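PDB 5ZRU: alpha-1,3-glucanase from Bacillus circulans, which hydrolyses alpha-1,3-glucan through this GH87 catalytic unit, part of a longer protein that probably also binds carbohydrate. Local coordinates for residues V187-F192 / K218-P223; D201-F206 / N231-G236; A224-L229 / H254-F259; H281-S286 / W315-E320. All blocks are in the same frame, centred on the assembly; numbering follows the deposited sequence.

Contact 1: V187-F192 / K218-P223; sequences VSVTDF and KILYIP. With SO4 (sulfate ion), chain E.
S188 packs its OG against P223 CD at 3.4 Å, in a short parallel pairing of strands 187-188 and 220-222. OG stands anti to the backbone N (chi1 171°). S188 OG accepts from T190 N, closing an ST turn, and donates to sulfate O2 at 2.7 Å; R182 binds the same ion. The sulfate lies at the edge of the Y221 ring, whose hydroxyl is bonded to I180 O. Beyond the turn, T190 CG2 meets P223 CG tip to tip at 3.6 Å. On the other side of the strands, V189 CG1 fits between L220 CD1 (3.8 Å) and I222 CG1 (4.0 Å), while its CG2 branch rests on P223 CD. The V187 and K218 side chains cross at about a right angle, CG1 of the valine against CD of the lysine. An alanine at S188 would probably leave T190 N without its turn acceptor and the sulfate without one of its donors. Three backbone bonds, the straightest from Y221 N to V187 O (2.8 Å), fix the pairing, and helix 203-216, which connects the strands, covers V187, V189 and L220. The contact therefore divides into an apolar side closed by the helix and a polar side where S188 OG and R182 hold a sulfate, probably from the crystallisation liquor.

Contact 2: D201-F206 / N231-G236; sequences DDLAAF and NMWKIG. With CA (calcium ion), chain H.
The first turn of helix 203-216, which closes the N-terminal end of the parallel β-helix in this pectin-lyase-like domain, sets L203 and F206 against W233 of strand 233-235. F206 and W233 form a T-shaped (edge-to-face) pair: the phenyl edge points at the indole face, with six-membered-ring centroids 4.9 Å apart and planes at 69°. F206 CD2 makes the closest approach, 3.5 Å from W233 CH2 and offset toward the rim. The opposite face of the indole is covered by I235 CD1, which sits over the ring centre, so the indole lies between F206 of the helix and I235 of its own strand. W233 CG lies anti to its backbone N (chi1 -173°), and chi2 (11°) sets the turn of the ring about the CB-CG bond. L203 straddles the start of the strand with its two methyls: L203 CD1 reaches W233 CD1 at 3.8 Å, and L203 CD2 lies 4.0 Å from N231 CB. Two side chains bond to backbone N-H groups of their own segments. D201 OD1 accepts from L203 N at 2.8 Å, a capping bond at the helix start, and N231 OD1 accepts from M232 N at 2.8 Å. Next to D201, D202 grips a calcium ion with both carboxylate oxygens, OD1 and OD2 each at 2.5 Å; V195 O, D198 OD1, Q200 O and two waters are further ligands, and H228 N also donates to D202 OD2. No hydrogen bond joins helix to strand here, so their fit rests on the shapes of the leucine and the aromatic pair, while capping and calcium hold the helix start.

Contact 3: A224-L229 / H254-F259; sequences AGTFHL and HTNIQF. With PE5 (3,6,9,12,15,18,21,24-octaoxahexacosan-1-ol), chain C.
N256 ND2 is gripped by several oxygens: ether O7 of the bound polyether PE5 at 3.1 Å, a water at 3.0 Å, and, weakly, PE5 O8. The same water lies 2.9 Å from T226 OG1, bridging the two strands. T226 OG1 stands anti to its carbonyl carbon (chi1 -63°), where it also packs on N256 CB at 3.6 Å and makes a weak bond to PE5 O52. Further along this side, the H228 and Q258 side chains cross obliquely, H228 CD2 3.9 Å from Q258 CG, with ring and amide planes 34° apart. Q258 is bent at chi2; its NE2 donates to F259 O at 2.9 Å, and its OE1 takes a bond from N285 ND2. Strands 225-229 and 255-259 are neighbouring rungs of the parallel β-helix, running at 25° to each other. Five backbone bonds stitch them together, from G225 N to H254 O at one end to L229 N to Q258 O at the other, each donor passing to the opposite strand in turn. The face of F227, I257, L229 and F259 turns inward. There L229 CD1 presses on I257 CG2 at 3.5 Å, tighter than usual, while L229 CB lies against F259 CD1. L203 and F206 of helix 203-216 cover L229, and F206 also touches I257. At the near end of the ladder A224 CB packs on H254 CB, whose ring reaches P177 O through NE2.

Contact 4: H281-S286 / W315-E320; sequences HIYMNS and WVEHFE. With CA (calcium ion), chain L; PE5 (3,6,9,12,15,18,21,24-octaoxahexacosan-1-ol), chain C.
M284 and V316 lie side by side and point the same way, M284 CB 3.8 Å from V316 CG1. The F319 ring crosses M284 at about a right angle, and its face takes S286 CB in a CH-π contact, 4.0 Å from the ring centroid. F301 of strand 301-302 adds to this apolar centre. On the other face of the strands, Y283 and W315 form an edge-to-face pair with planes at 88°; Y283 CD1 stands over the indole face, 3.6 Å from W315 CG. Strands 282-285 and 315-317 are successive parallel rungs of the β-helix, zipped by W315 N to I282 O and M284 N to W315 O. Strand 132-144 of the antiparallel β-region covers this face; its H141 stacks on W315 and meets Y283 edge to face. Y283 CG lies anti to the backbone N (chi1 168°), the start of a ring that runs past W315 to the carboxylate of E317. Y283 OH donates to E317 OE2 at 2.5 Å, on the anti lone pair. The ring and carboxylate planes are nearly perpendicular, and E317 OE1 is held by N348 ND2. A phenylalanine at Y283 would probably keep the stack on W315 but leave E317 OE2 without this donor and its carboxylate freer to turn. At the polar edge, H318 ND1 donates to N285 OD1 at 2.7 Å, close to its own ring plane, while its NE2 meets D138. S286 OG, donating to H318 O at 2.6 Å, comes from above the carbonyl plane.

The four contacts follow the first turns of the β-helix. Helix 203-216, whose first turn is in contact 2, packs on contact 1, the two centres 13 Å apart: V189 CG1 meets F206 CD1 at 3.7 Å. Contact 2 is tied to contact 3 by D202 N and H228 O (2.7 Å), which sets the calcium ligand D202 beside strand 225-229. Contacts 3 and 4, centres 10 Å apart, are adjacent in one ladder, with I257 N bonded to Y283 O at 2.8 Å. T255 OG1 reaches back to I222 O and P223 O of contact 1. The polyether touches both contacts 3 and 4, lying along the side of the β-helix that carries T226, N256, Y283 and N285.

Contact 1: V187-F192 / K218-P223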
# COMPACT_ATOMS: atom_id res chain seq x y z
N VAL A 187 16.86 0.04 -27.42
CA VAL A 187 17.17 1.46 -27.44
C VAL A 187 17.21 1.90 -25.99
O VAL A 187 16.47 1.38 -25.15
CB VAL A 187 16.16 2.30 -28.25
CG1 VAL A 187 16.12 1.87 -29.71
CG2 VAL A 187 14.78 2.23 -27.64
N SER A 188 18.08 2.85 -25.69
CA SER A 188 18.22 3.38 -24.34
C SER A 188 17.82 4.85 -24.33
O SER A 188 18.00 5.55 -25.33
CB SER A 188 19.65 3.23 -23.82
OG SER A 188 19.84 3.93 -22.59
N VAL A 189 17.27 5.30 -23.21
CA VAL A 189 16.94 6.72 -23.10
C VAL A 189 18.19 7.58 -23.26
O VAL A 189 18.10 8.73 -23.72
CB VAL A 189 16.23 7.02 -21.77
CG1 VAL A 189 14.86 6.35 -21.74
CG2 VAL A 189 17.11 6.60 -20.59
N THR A 190 19.36 7.06 -22.90
CA THR A 190 20.57 7.85 -23.06
C THR A 190 21.00 7.96 -24.53
O THR A 190 21.79 8.85 -24.86
CB THR A 190 21.72 7.29 -22.21
OG1 THR A 190 22.00 5.94 -22.61
CG2 THR A 190 21.35 7.31 -20.73
N ASP A 191 20.51 7.07 -25.40
CA ASP A 191 20.73 7.24 -26.83
C ASP A 191 20.13 8.53 -27.35
O ASP A 191 20.56 9.04 -28.39
CB ASP A 191 20.13 6.08 -27.64
CG ASP A 191 20.75 4.74 -27.32
OD1 ASP A 191 21.85 4.70 -26.74
OD2 ASP A 191 20.13 3.71 -27.69
N PHE A 192 19.12 9.06 -26.66
CA PHE A 192 18.36 10.21 -27.13
C PHE A 192 18.57 11.44 -26.25
O PHE A 192 17.79 12.39 -26.31
CB PHE A 192 16.88 9.83 -27.24
CG PHE A 192 16.63 8.81 -28.30
CD1 PHE A 192 16.37 9.21 -29.61
CD2 PHE A 192 16.74 7.46 -28.03
CE1 PHE A 192 16.18 8.28 -30.61
CE2 PHE A 192 16.55 6.52 -29.03
CZ PHE A 192 16.28 6.94 -30.31
N LYS A 218 11.90 -2.35 -30.65
CA LYS A 218 12.96 -2.69 -29.71
C LYS A 218 12.52 -2.42 -28.27
O LYS A 218 11.65 -1.59 -28.01
CB LYS A 218 14.24 -1.90 -30.02
CG LYS A 218 14.88 -2.27 -31.34
CD LYS A 218 16.12 -1.43 -31.60
CE LYS A 218 16.82 -1.87 -32.88
NZ LYS A 218 18.02 -1.02 -33.17
N ILE A 219 13.15 -3.14 -27.33
CA ILE A 219 12.99 -2.84 -25.91
C ILE A 219 13.50 -1.44 -25.62
O ILE A 219 14.52 -1.00 -26.17
CB ILE A 219 13.76 -3.88 -25.07
CG1 ILE A 219 13.10 -5.25 -25.14
CG2 ILE A 219 13.92 -3.43 -23.61
CD1 ILE A 219 14.00 -6.35 -24.63
N LEU A 220 12.80 -0.72 -24.74
CA LEU A 220 13.27 0.56 -24.21
C LEU A 220 13.96 0.30 -22.87
O LEU A 220 13.31 -0.09 -21.90
CB LEU A 220 12.13 1.56 -24.06
CG LEU A 220 12.49 2.90 -23.39
CD1 LEU A 220 13.70 3.52 -24.05
CD2 LEU A 220 11.30 3.87 -23.41
N TYR A 221 15.26 0.53 -22.82
CA TYR A 221 16.07 0.34 -21.62
C TYR A 221 16.33 1.68 -20.95
O TYR A 221 16.62 2.68 -21.61
CB TYR A 221 17.40 -0.33 -21.99
CG TYR A 221 18.36 -0.58 -20.84
CD1 TYR A 221 18.07 -1.50 -19.84
CD2 TYR A 221 19.60 0.06 -20.80
CE1 TYR A 221 18.96 -1.75 -18.82
CE2 TYR A 221 20.51 -0.19 -19.77
CZ TYR A 221 20.18 -1.10 -18.79
OH TYR A 221 21.05 -1.37 -17.79
N ILE A 222 16.21 1.70 -19.62
CA ILE A 222 16.60 2.85 -18.82
C ILE A 222 17.78 2.42 -17.95
O ILE A 222 17.61 1.58 -17.06
CB ILE A 222 15.44 3.37 -17.95
CG1 ILE A 222 14.22 3.68 -18.83
CG2 ILE A 222 15.86 4.64 -17.20
CD1 ILE A 222 12.96 3.94 -18.03
N PRO A 223 18.99 2.94 -18.19
CA PRO A 223 20.16 2.43 -17.45
C PRO A 223 20.16 2.87 -16.00
O PRO A 223 19.26 3.60 -15.57
CB PRO A 223 21.35 3.04 -18.21
CG PRO A 223 20.80 4.29 -18.79
CD PRO A 223 19.37 3.95 -19.18
S SO4 E . 23.34 2.29 -21.81
O1 SO4 E . 23.73 1.24 -20.86
O2 SO4 E . 21.89 2.37 -21.90
O3 SO4 E . 23.90 1.98 -23.12
O4 SO4 E . 23.87 3.58 -21.33

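Contact 2: D201-F206 / N231-G236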
# COMPACT_ATOMS: atom_id res chain seq x y z
N ASP A 201 16.47 17.80 -16.74
CA ASP A 201 15.26 17.11 -17.16
C ASP A 201 15.52 16.16 -18.33
O ASP A 201 16.17 16.53 -19.31
CB ASP A 201 14.20 18.14 -17.54
CG ASP A 201 12.80 17.54 -17.58
OD1 ASP A 201 12.56 16.67 -18.43
OD2 ASP A 201 11.97 17.93 -16.76
N ASP A 202 14.98 14.95 -18.23
CA ASP A 202 15.18 13.90 -19.22
C ASP A 202 13.93 13.56 -20.02
O ASP A 202 13.99 12.67 -20.87
CB ASP A 202 15.71 12.64 -18.53
CG ASP A 202 16.99 12.90 -17.76
OD1 ASP A 202 18.01 13.21 -18.42
OD2 ASP A 202 16.98 12.84 -16.51
N LEU A 203 12.80 14.24 -19.77
CA LEU A 203 11.54 13.77 -20.34
C LEU A 203 11.50 13.89 -21.86
O LEU A 203 10.88 13.05 -22.52
CB LEU A 203 10.37 14.53 -19.71
CG LEU A 203 8.96 14.14 -20.19
CD1 LEU A 203 8.69 12.65 -20.03
CD2 LEU A 203 7.89 14.94 -19.45
N ALA A 204 12.18 14.89 -22.44
CA ALA A 204 12.22 14.95 -23.90
C ALA A 204 12.92 13.72 -24.47
O ALA A 204 12.46 13.14 -25.46
CB ALA A 204 12.92 16.22 -24.36
N ALA A 205 14.02 13.30 -23.84
CA ALA A 205 14.72 12.11 -24.29
C ALA A 205 13.88 10.85 -24.09
O ALA A 205 13.89 9.95 -24.93
CB ALA A 205 16.06 11.99 -23.57
N PHE A 206 13.16 10.76 -22.96
CA PHE A 206 12.28 9.62 -22.73
C PHE A 206 11.20 9.53 -23.81
O PHE A 206 10.92 8.44 -24.32
CB PHE A 206 11.62 9.71 -21.35
CG PHE A 206 12.45 9.16 -20.23
CD1 PHE A 206 13.79 9.49 -20.10
CD2 PHE A 206 11.87 8.34 -19.27
CE1 PHE A 206 14.53 8.99 -19.04
CE2 PHE A 206 12.60 7.85 -18.21
CZ PHE A 206 13.95 8.16 -18.10
N ASN A 231 7.28 16.50 -16.01
CA ASN A 231 5.84 16.43 -16.16
C ASN A 231 5.44 14.97 -16.25
O ASN A 231 6.27 14.07 -16.10
CB ASN A 231 5.35 17.21 -17.38
CG ASN A 231 4.02 17.90 -17.11
OD1 ASN A 231 2.96 17.24 -17.00
ND2 ASN A 231 4.06 19.22 -16.97
N MET A 232 4.15 14.74 -16.52
CA MET A 232 3.65 13.38 -16.68
C MET A 232 4.31 12.73 -17.89
O MET A 232 4.49 13.36 -18.94
CB MET A 232 2.13 13.39 -16.84
CG MET A 232 1.47 11.99 -16.92
SD MET A 232 -0.29 12.06 -17.26
CE MET A 232 -0.90 12.99 -15.83
N TRP A 233 4.73 11.47 -17.74
CA TRP A 233 5.28 10.71 -18.86
C TRP A 233 4.12 10.01 -19.56
O TRP A 233 3.55 9.06 -19.02
CB TRP A 233 6.33 9.71 -18.37
CG TRP A 233 7.07 8.99 -19.48
CD1 TRP A 233 7.04 9.29 -20.82
CD2 TRP A 233 7.90 7.83 -19.35
NE1 TRP A 233 7.82 8.40 -21.52
CE2 TRP A 233 8.35 7.49 -20.64
CE3 TRP A 233 8.32 7.06 -18.26
CZ2 TRP A 233 9.21 6.41 -20.87
CZ3 TRP A 233 9.16 5.99 -18.49
CH2 TRP A 233 9.59 5.67 -19.79
N LYS A 234 3.77 10.48 -20.76
CA LYS A 234 2.65 9.93 -21.52
C LYS A 234 3.21 8.97 -22.57
O LYS A 234 3.93 9.40 -23.48
CB LYS A 234 1.82 11.03 -22.17
CG LYS A 234 1.20 11.95 -21.13
CD LYS A 234 0.47 13.12 -21.75
CE LYS A 234 -0.09 14.03 -20.65
NZ LYS A 234 -1.15 14.96 -21.16
N ILE A 235 2.87 7.70 -22.43
CA ILE A 235 3.44 6.65 -23.26
C ILE A 235 2.34 6.24 -24.24
O ILE A 235 1.45 5.45 -23.90
CB ILE A 235 3.94 5.48 -22.41
CG1 ILE A 235 5.04 5.98 -21.46
CG2 ILE A 235 4.44 4.33 -23.29
CD1 ILE A 235 5.58 4.90 -20.50
N GLY A 236 2.41 6.79 -25.45
CA GLY A 236 1.31 6.73 -26.39
C GLY A 236 0.32 7.85 -26.16
O GLY A 236 0.39 8.60 -25.18
CA CA H . 19.08 14.14 -16.41
O HOH W 1 20.03 15.37 -18.32
O HOH W 2 18.93 13.39 -13.98

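Contact 3: A224-L229 / H254-F259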
# COMPACT_ATOMS: atom_id res chain seq x y z
N ALA A 224 21.17 2.44 -15.25
CA ALA A 224 21.29 2.84 -13.85
C ALA A 224 21.44 4.35 -13.74
O ALA A 224 22.08 5.00 -14.58
CB ALA A 224 22.49 2.16 -13.20
N GLY A 225 20.87 4.91 -12.68
CA GLY A 225 20.98 6.33 -12.40
C GLY A 225 19.63 6.94 -12.13
O GLY A 225 18.58 6.32 -12.26
N THR A 226 19.67 8.21 -11.74
CA THR A 226 18.47 8.99 -11.48
C THR A 226 18.17 9.87 -12.69
O THR A 226 19.02 10.65 -13.13
CB THR A 226 18.62 9.85 -10.23
OG1 THR A 226 18.80 9.01 -9.09
CG2 THR A 226 17.37 10.71 -10.03
N PHE A 227 16.95 9.74 -13.21
CA PHE A 227 16.46 10.55 -14.31
C PHE A 227 15.31 11.41 -13.82
O PHE A 227 14.49 10.96 -13.01
CB PHE A 227 16.03 9.66 -15.47
CG PHE A 227 17.16 8.84 -16.00
CD1 PHE A 227 17.95 9.33 -17.04
CD2 PHE A 227 17.48 7.62 -15.43
CE1 PHE A 227 19.00 8.58 -17.53
CE2 PHE A 227 18.53 6.87 -15.90
CZ PHE A 227 19.30 7.35 -16.95
N HIS A 228 15.25 12.65 -14.30
CA HIS A 228 14.31 13.64 -13.80
C HIS A 228 13.29 13.97 -14.87
O HIS A 228 13.65 14.34 -16.00
CB HIS A 228 15.04 14.91 -13.34
CG HIS A 228 15.89 14.69 -12.12
ND1 HIS A 228 17.20 14.28 -12.19
CD2 HIS A 228 15.61 14.82 -10.80
CE1 HIS A 228 17.69 14.17 -10.97
NE2 HIS A 228 16.74 14.49 -10.11
N LEU A 229 12.01 13.83 -14.53
CA LEU A 229 10.92 14.05 -15.48
C LEU A 229 10.03 15.16 -14.95
O LEU A 229 9.34 14.98 -13.94
CB LEU A 229 10.13 12.76 -15.70
CG LEU A 229 10.92 11.52 -16.13
CD1 LEU A 229 9.95 10.38 -16.47
CD2 LEU A 229 11.81 11.81 -17.33
N HIS A 254 18.77 0.57 -8.74
CA HIS A 254 19.72 1.21 -9.64
C HIS A 254 19.12 2.31 -10.49
O HIS A 254 19.79 3.32 -10.73
CB HIS A 254 20.37 0.14 -10.56
CG HIS A 254 21.17 -0.87 -9.81
ND1 HIS A 254 22.44 -0.62 -9.35
CD2 HIS A 254 20.87 -2.13 -9.42
CE1 HIS A 254 22.90 -1.69 -8.71
NE2 HIS A 254 21.97 -2.62 -8.75
N THR A 255 17.88 2.15 -10.95
CA THR A 255 17.25 3.10 -11.86
C THR A 255 16.13 3.83 -11.12
O THR A 255 15.15 3.20 -10.71
CB THR A 255 16.68 2.39 -13.09
OG1 THR A 255 17.76 1.81 -13.85
CG2 THR A 255 15.92 3.37 -13.97
N ASN A 256 16.28 5.15 -10.96
CA ASN A 256 15.31 6.01 -10.27
C ASN A 256 14.69 6.98 -11.27
O ASN A 256 15.41 7.74 -11.93
CB ASN A 256 15.95 6.82 -9.14
CG ASN A 256 16.39 5.96 -7.96
OD1 ASN A 256 16.24 4.75 -7.98
ND2 ASN A 256 16.95 6.60 -6.94
N ILE A 257 13.37 6.97 -11.37
CA ILE A 257 12.64 7.99 -12.10
C ILE A 257 12.08 8.97 -11.07
O ILE A 257 11.24 8.59 -10.24
CB ILE A 257 11.52 7.41 -12.98
CG1 ILE A 257 12.10 6.55 -14.11
CG2 ILE A 257 10.69 8.55 -13.58
CD1 ILE A 257 11.02 5.92 -15.01
N GLN A 258 12.53 10.21 -11.13
CA GLN A 258 12.13 11.23 -10.17
C GLN A 258 11.27 12.26 -10.88
O GLN A 258 11.78 13.03 -11.70
CB GLN A 258 13.35 11.91 -9.54
CG GLN A 258 12.95 13.04 -8.59
CD GLN A 258 12.23 12.52 -7.37
OE1 GLN A 258 12.80 11.76 -6.59
NE2 GLN A 258 10.96 12.92 -7.19
N PHE A 259 9.97 12.26 -10.60
CA PHE A 259 9.12 13.33 -11.11
C PHE A 259 9.34 14.58 -10.27
O PHE A 259 9.34 14.51 -9.04
CB PHE A 259 7.65 12.90 -11.11
CG PHE A 259 7.35 11.83 -12.12
CD1 PHE A 259 7.07 12.18 -13.44
CD2 PHE A 259 7.39 10.48 -11.77
CE1 PHE A 259 6.81 11.21 -14.38
CE2 PHE A 259 7.13 9.50 -12.72
CZ PHE A 259 6.83 9.86 -14.01
C48 PE5 C . 12.19 16.39 -6.03
C50 PE5 C . 11.21 16.06 -4.90
O1 PE5 C . 11.52 16.82 -3.76
C1 PE5 C . 10.64 16.64 -2.68
C2 PE5 C . 11.17 17.35 -1.43
O2 PE5 C . 12.37 16.74 -1.01
C3 PE5 C . 13.04 17.37 0.04
C4 PE5 C . 14.36 16.64 0.33
O3 PE5 C . 14.09 15.29 0.61
C5 PE5 C . 15.19 14.50 0.98
C6 PE5 C . 15.20 13.18 0.20
O4 PE5 C . 14.46 12.18 0.84
C7 PE5 C . 13.69 11.36 0.00
C8 PE5 C . 14.55 10.76 -1.11
O5 PE5 C . 13.72 10.26 -2.12
C9 PE5 C . 14.38 9.93 -3.31
C10 PE5 C . 14.49 8.41 -3.40
O6 PE5 C . 15.82 8.05 -3.60
C11 PE5 C . 16.13 6.74 -3.25
C12 PE5 C . 17.64 6.55 -3.23
O7 PE5 C . 17.94 5.59 -4.19
C13 PE5 C . 18.94 4.67 -3.83
C14 PE5 C . 19.58 4.14 -5.11
O8 PE5 C . 19.64 5.19 -6.03
C15 PE5 C . 20.15 4.86 -7.30
C16 PE5 C . 21.43 5.65 -7.56
O52 PE5 C . 21.21 6.68 -8.49
O HOH W 3 17.22 9.55 -6.70

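Contact 4: H281-S286 / W315-E320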
# COMPACT_ATOMS: atom_id res chain seq x y z
N HIS A 281 11.51 -3.11 -13.22
CA HIS A 281 12.87 -2.95 -12.70
C HIS A 281 13.26 -1.47 -12.58
O HIS A 281 14.36 -1.06 -12.95
CB HIS A 281 13.88 -3.74 -13.53
CG HIS A 281 13.81 -5.20 -13.25
ND1 HIS A 281 14.05 -5.72 -12.00
CD2 HIS A 281 13.46 -6.25 -14.04
CE1 HIS A 281 13.88 -7.03 -12.03
NE2 HIS A 281 13.53 -7.38 -13.26
N ILE A 282 12.34 -0.69 -12.02
CA ILE A 282 12.48 0.75 -11.89
C ILE A 282 11.92 1.16 -10.54
O ILE A 282 10.90 0.62 -10.09
CB ILE A 282 11.74 1.46 -13.04
CG1 ILE A 282 12.52 1.29 -14.35
CG2 ILE A 282 11.50 2.94 -12.75
CD1 ILE A 282 11.68 1.44 -15.58
N TYR A 283 12.60 2.10 -9.88
CA TYR A 283 12.04 2.84 -8.76
C TYR A 283 11.50 4.17 -9.26
O TYR A 283 12.13 4.84 -10.08
CB TYR A 283 13.11 3.08 -7.68
CG TYR A 283 12.69 4.08 -6.64
CD1 TYR A 283 11.90 3.70 -5.56
CD2 TYR A 283 13.08 5.41 -6.74
CE1 TYR A 283 11.50 4.63 -4.60
CE2 TYR A 283 12.68 6.35 -5.78
CZ TYR A 283 11.90 5.95 -4.72
OH TYR A 283 11.51 6.87 -3.77
N MET A 284 10.31 4.57 -8.77
CA MET A 284 9.73 5.86 -9.15
C MET A 284 9.29 6.63 -7.91
O MET A 284 8.76 6.05 -6.97
CB MET A 284 8.50 5.70 -10.07
CG MET A 284 8.74 4.91 -11.34
SD MET A 284 7.63 5.46 -12.65
CE MET A 284 6.04 5.46 -11.80
N ASN A 285 9.49 7.94 -7.96
CA ASN A 285 9.11 8.84 -6.88
C ASN A 285 8.46 10.08 -7.49
O ASN A 285 8.74 10.45 -8.63
CB ASN A 285 10.35 9.24 -6.07
CG ASN A 285 10.00 10.05 -4.84
OD1 ASN A 285 8.97 9.84 -4.22
ND2 ASN A 285 10.86 11.01 -4.50
N SER A 286 7.58 10.71 -6.72
CA SER A 286 6.86 11.90 -7.15
C SER A 286 7.50 13.17 -6.60
O SER A 286 8.48 13.15 -5.85
CB SER A 286 5.42 11.85 -6.67
OG SER A 286 5.41 12.20 -5.29
N TRP A 315 9.16 -0.29 -7.78
CA TRP A 315 9.14 0.29 -6.44
C TRP A 315 8.63 1.71 -6.63
O TRP A 315 9.30 2.54 -7.25
CB TRP A 315 10.55 0.27 -5.84
CG TRP A 315 10.65 0.57 -4.37
CD1 TRP A 315 9.67 1.08 -3.56
CD2 TRP A 315 11.80 0.38 -3.54
NE1 TRP A 315 10.15 1.21 -2.27
CE2 TRP A 315 11.45 0.78 -2.24
CE3 TRP A 315 13.10 -0.10 -3.78
CZ2 TRP A 315 12.36 0.72 -1.17
CZ3 TRP A 315 14.00 -0.17 -2.71
CH2 TRP A 315 13.62 0.23 -1.42
N VAL A 316 7.41 1.99 -6.16
CA VAL A 316 6.78 3.29 -6.40
C VAL A 316 6.21 3.83 -5.10
O VAL A 316 5.62 3.09 -4.31
CB VAL A 316 5.69 3.23 -7.49
CG1 VAL A 316 6.31 2.81 -8.82
CG2 VAL A 316 4.54 2.30 -7.08
N GLU A 317 6.42 5.13 -4.87
CA GLU A 317 5.93 5.73 -3.64
C GLU A 317 5.63 7.21 -3.85
O GLU A 317 6.15 7.85 -4.77
CB GLU A 317 6.92 5.55 -2.48
CG GLU A 317 8.33 6.02 -2.70
CD GLU A 317 9.28 5.67 -1.54
OE1 GLU A 317 8.81 5.12 -0.52
OE2 GLU A 317 10.49 5.94 -1.66
N HIS A 318 4.79 7.74 -2.95
CA HIS A 318 4.46 9.16 -2.86
C HIS A 318 3.59 9.65 -4.01
O HIS A 318 3.50 10.86 -4.25
CB HIS A 318 5.72 10.02 -2.74
CG HIS A 318 6.63 9.57 -1.63
ND1 HIS A 318 8.00 9.58 -1.75
CD2 HIS A 318 6.35 9.11 -0.39
CE1 HIS A 318 8.53 9.13 -0.62
NE2 HIS A 318 7.55 8.84 0.22
N PHE A 319 2.92 8.75 -4.71
CA PHE A 319 1.98 9.18 -5.75
C PHE A 319 0.58 9.30 -5.16
O PHE A 319 0.34 8.95 -4.01
CB PHE A 319 2.02 8.21 -6.93
CG PHE A 319 3.32 8.27 -7.70
CD1 PHE A 319 3.49 9.20 -8.72
CD2 PHE A 319 4.38 7.45 -7.36
CE1 PHE A 319 4.69 9.29 -9.41
CE2 PHE A 319 5.58 7.51 -8.04
CZ PHE A 319 5.75 8.45 -9.07
N GLU A 320 -0.34 9.81 -5.97
CA GLU A 320 -1.74 9.87 -5.55
C GLU A 320 -2.25 8.48 -5.23
O GLU A 320 -2.84 8.24 -4.18
CB GLU A 320 -2.58 10.51 -6.66
CG GLU A 320 -4.07 10.50 -6.40
CD GLU A 320 -4.86 10.97 -7.60
OE1 GLU A 320 -4.27 11.05 -8.70
OE2 GLU A 320 -6.06 11.26 -7.45
CA CA L . 13.38 -9.37 -14.13
C48 PE5 C . 12.19 16.39 -6.03
C50 PE5 C . 11.21 16.06 -4.90
O1 PE5 C . 11.52 16.82 -3.76
C1 PE5 C . 10.64 16.64 -2.68
C2 PE5 C . 11.17 17.35 -1.43
O2 PE5 C . 12.37 16.74 -1.01
C3 PE5 C . 13.04 17.37 0.04
C4 PE5 C . 14.36 16.64 0.33
O3 PE5 C . 14.09 15.29 0.61
C5 PE5 C . 15.19 14.50 0.98
C6 PE5 C . 15.20 13.18 0.20
O4 PE5 C . 14.46 12.18 0.84
C7 PE5 C . 13.69 11.36 0.00
C8 PE5 C . 14.55 10.76 -1.11
O5 PE5 C . 13.72 10.26 -2.12
C9 PE5 C . 14.38 9.93 -3.31
C10 PE5 C . 14.49 8.41 -3.40
O6 PE5 C . 15.82 8.05 -3.60
C11 PE5 C . 16.13 6.74 -3.25
C12 PE5 C . 17.64 6.55 -3.23
O7 PE5 C . 17.94 5.59 -4.19
C13 PE5 C . 18.94 4.67 -3.83
C14 PE5 C . 19.58 4.14 -5.11
O8 PE5 C . 19.64 5.19 -6.03
C15 PE5 C . 20.15 4.86 -7.30
C16 PE5 C . 21.43 5.65 -7.56
O52 PE5 C . 21.21 6.68 -8.49
O HOH W 4 11.81 -10.72 -13.36
O HOH W 5 12.71 -9.02 -16.38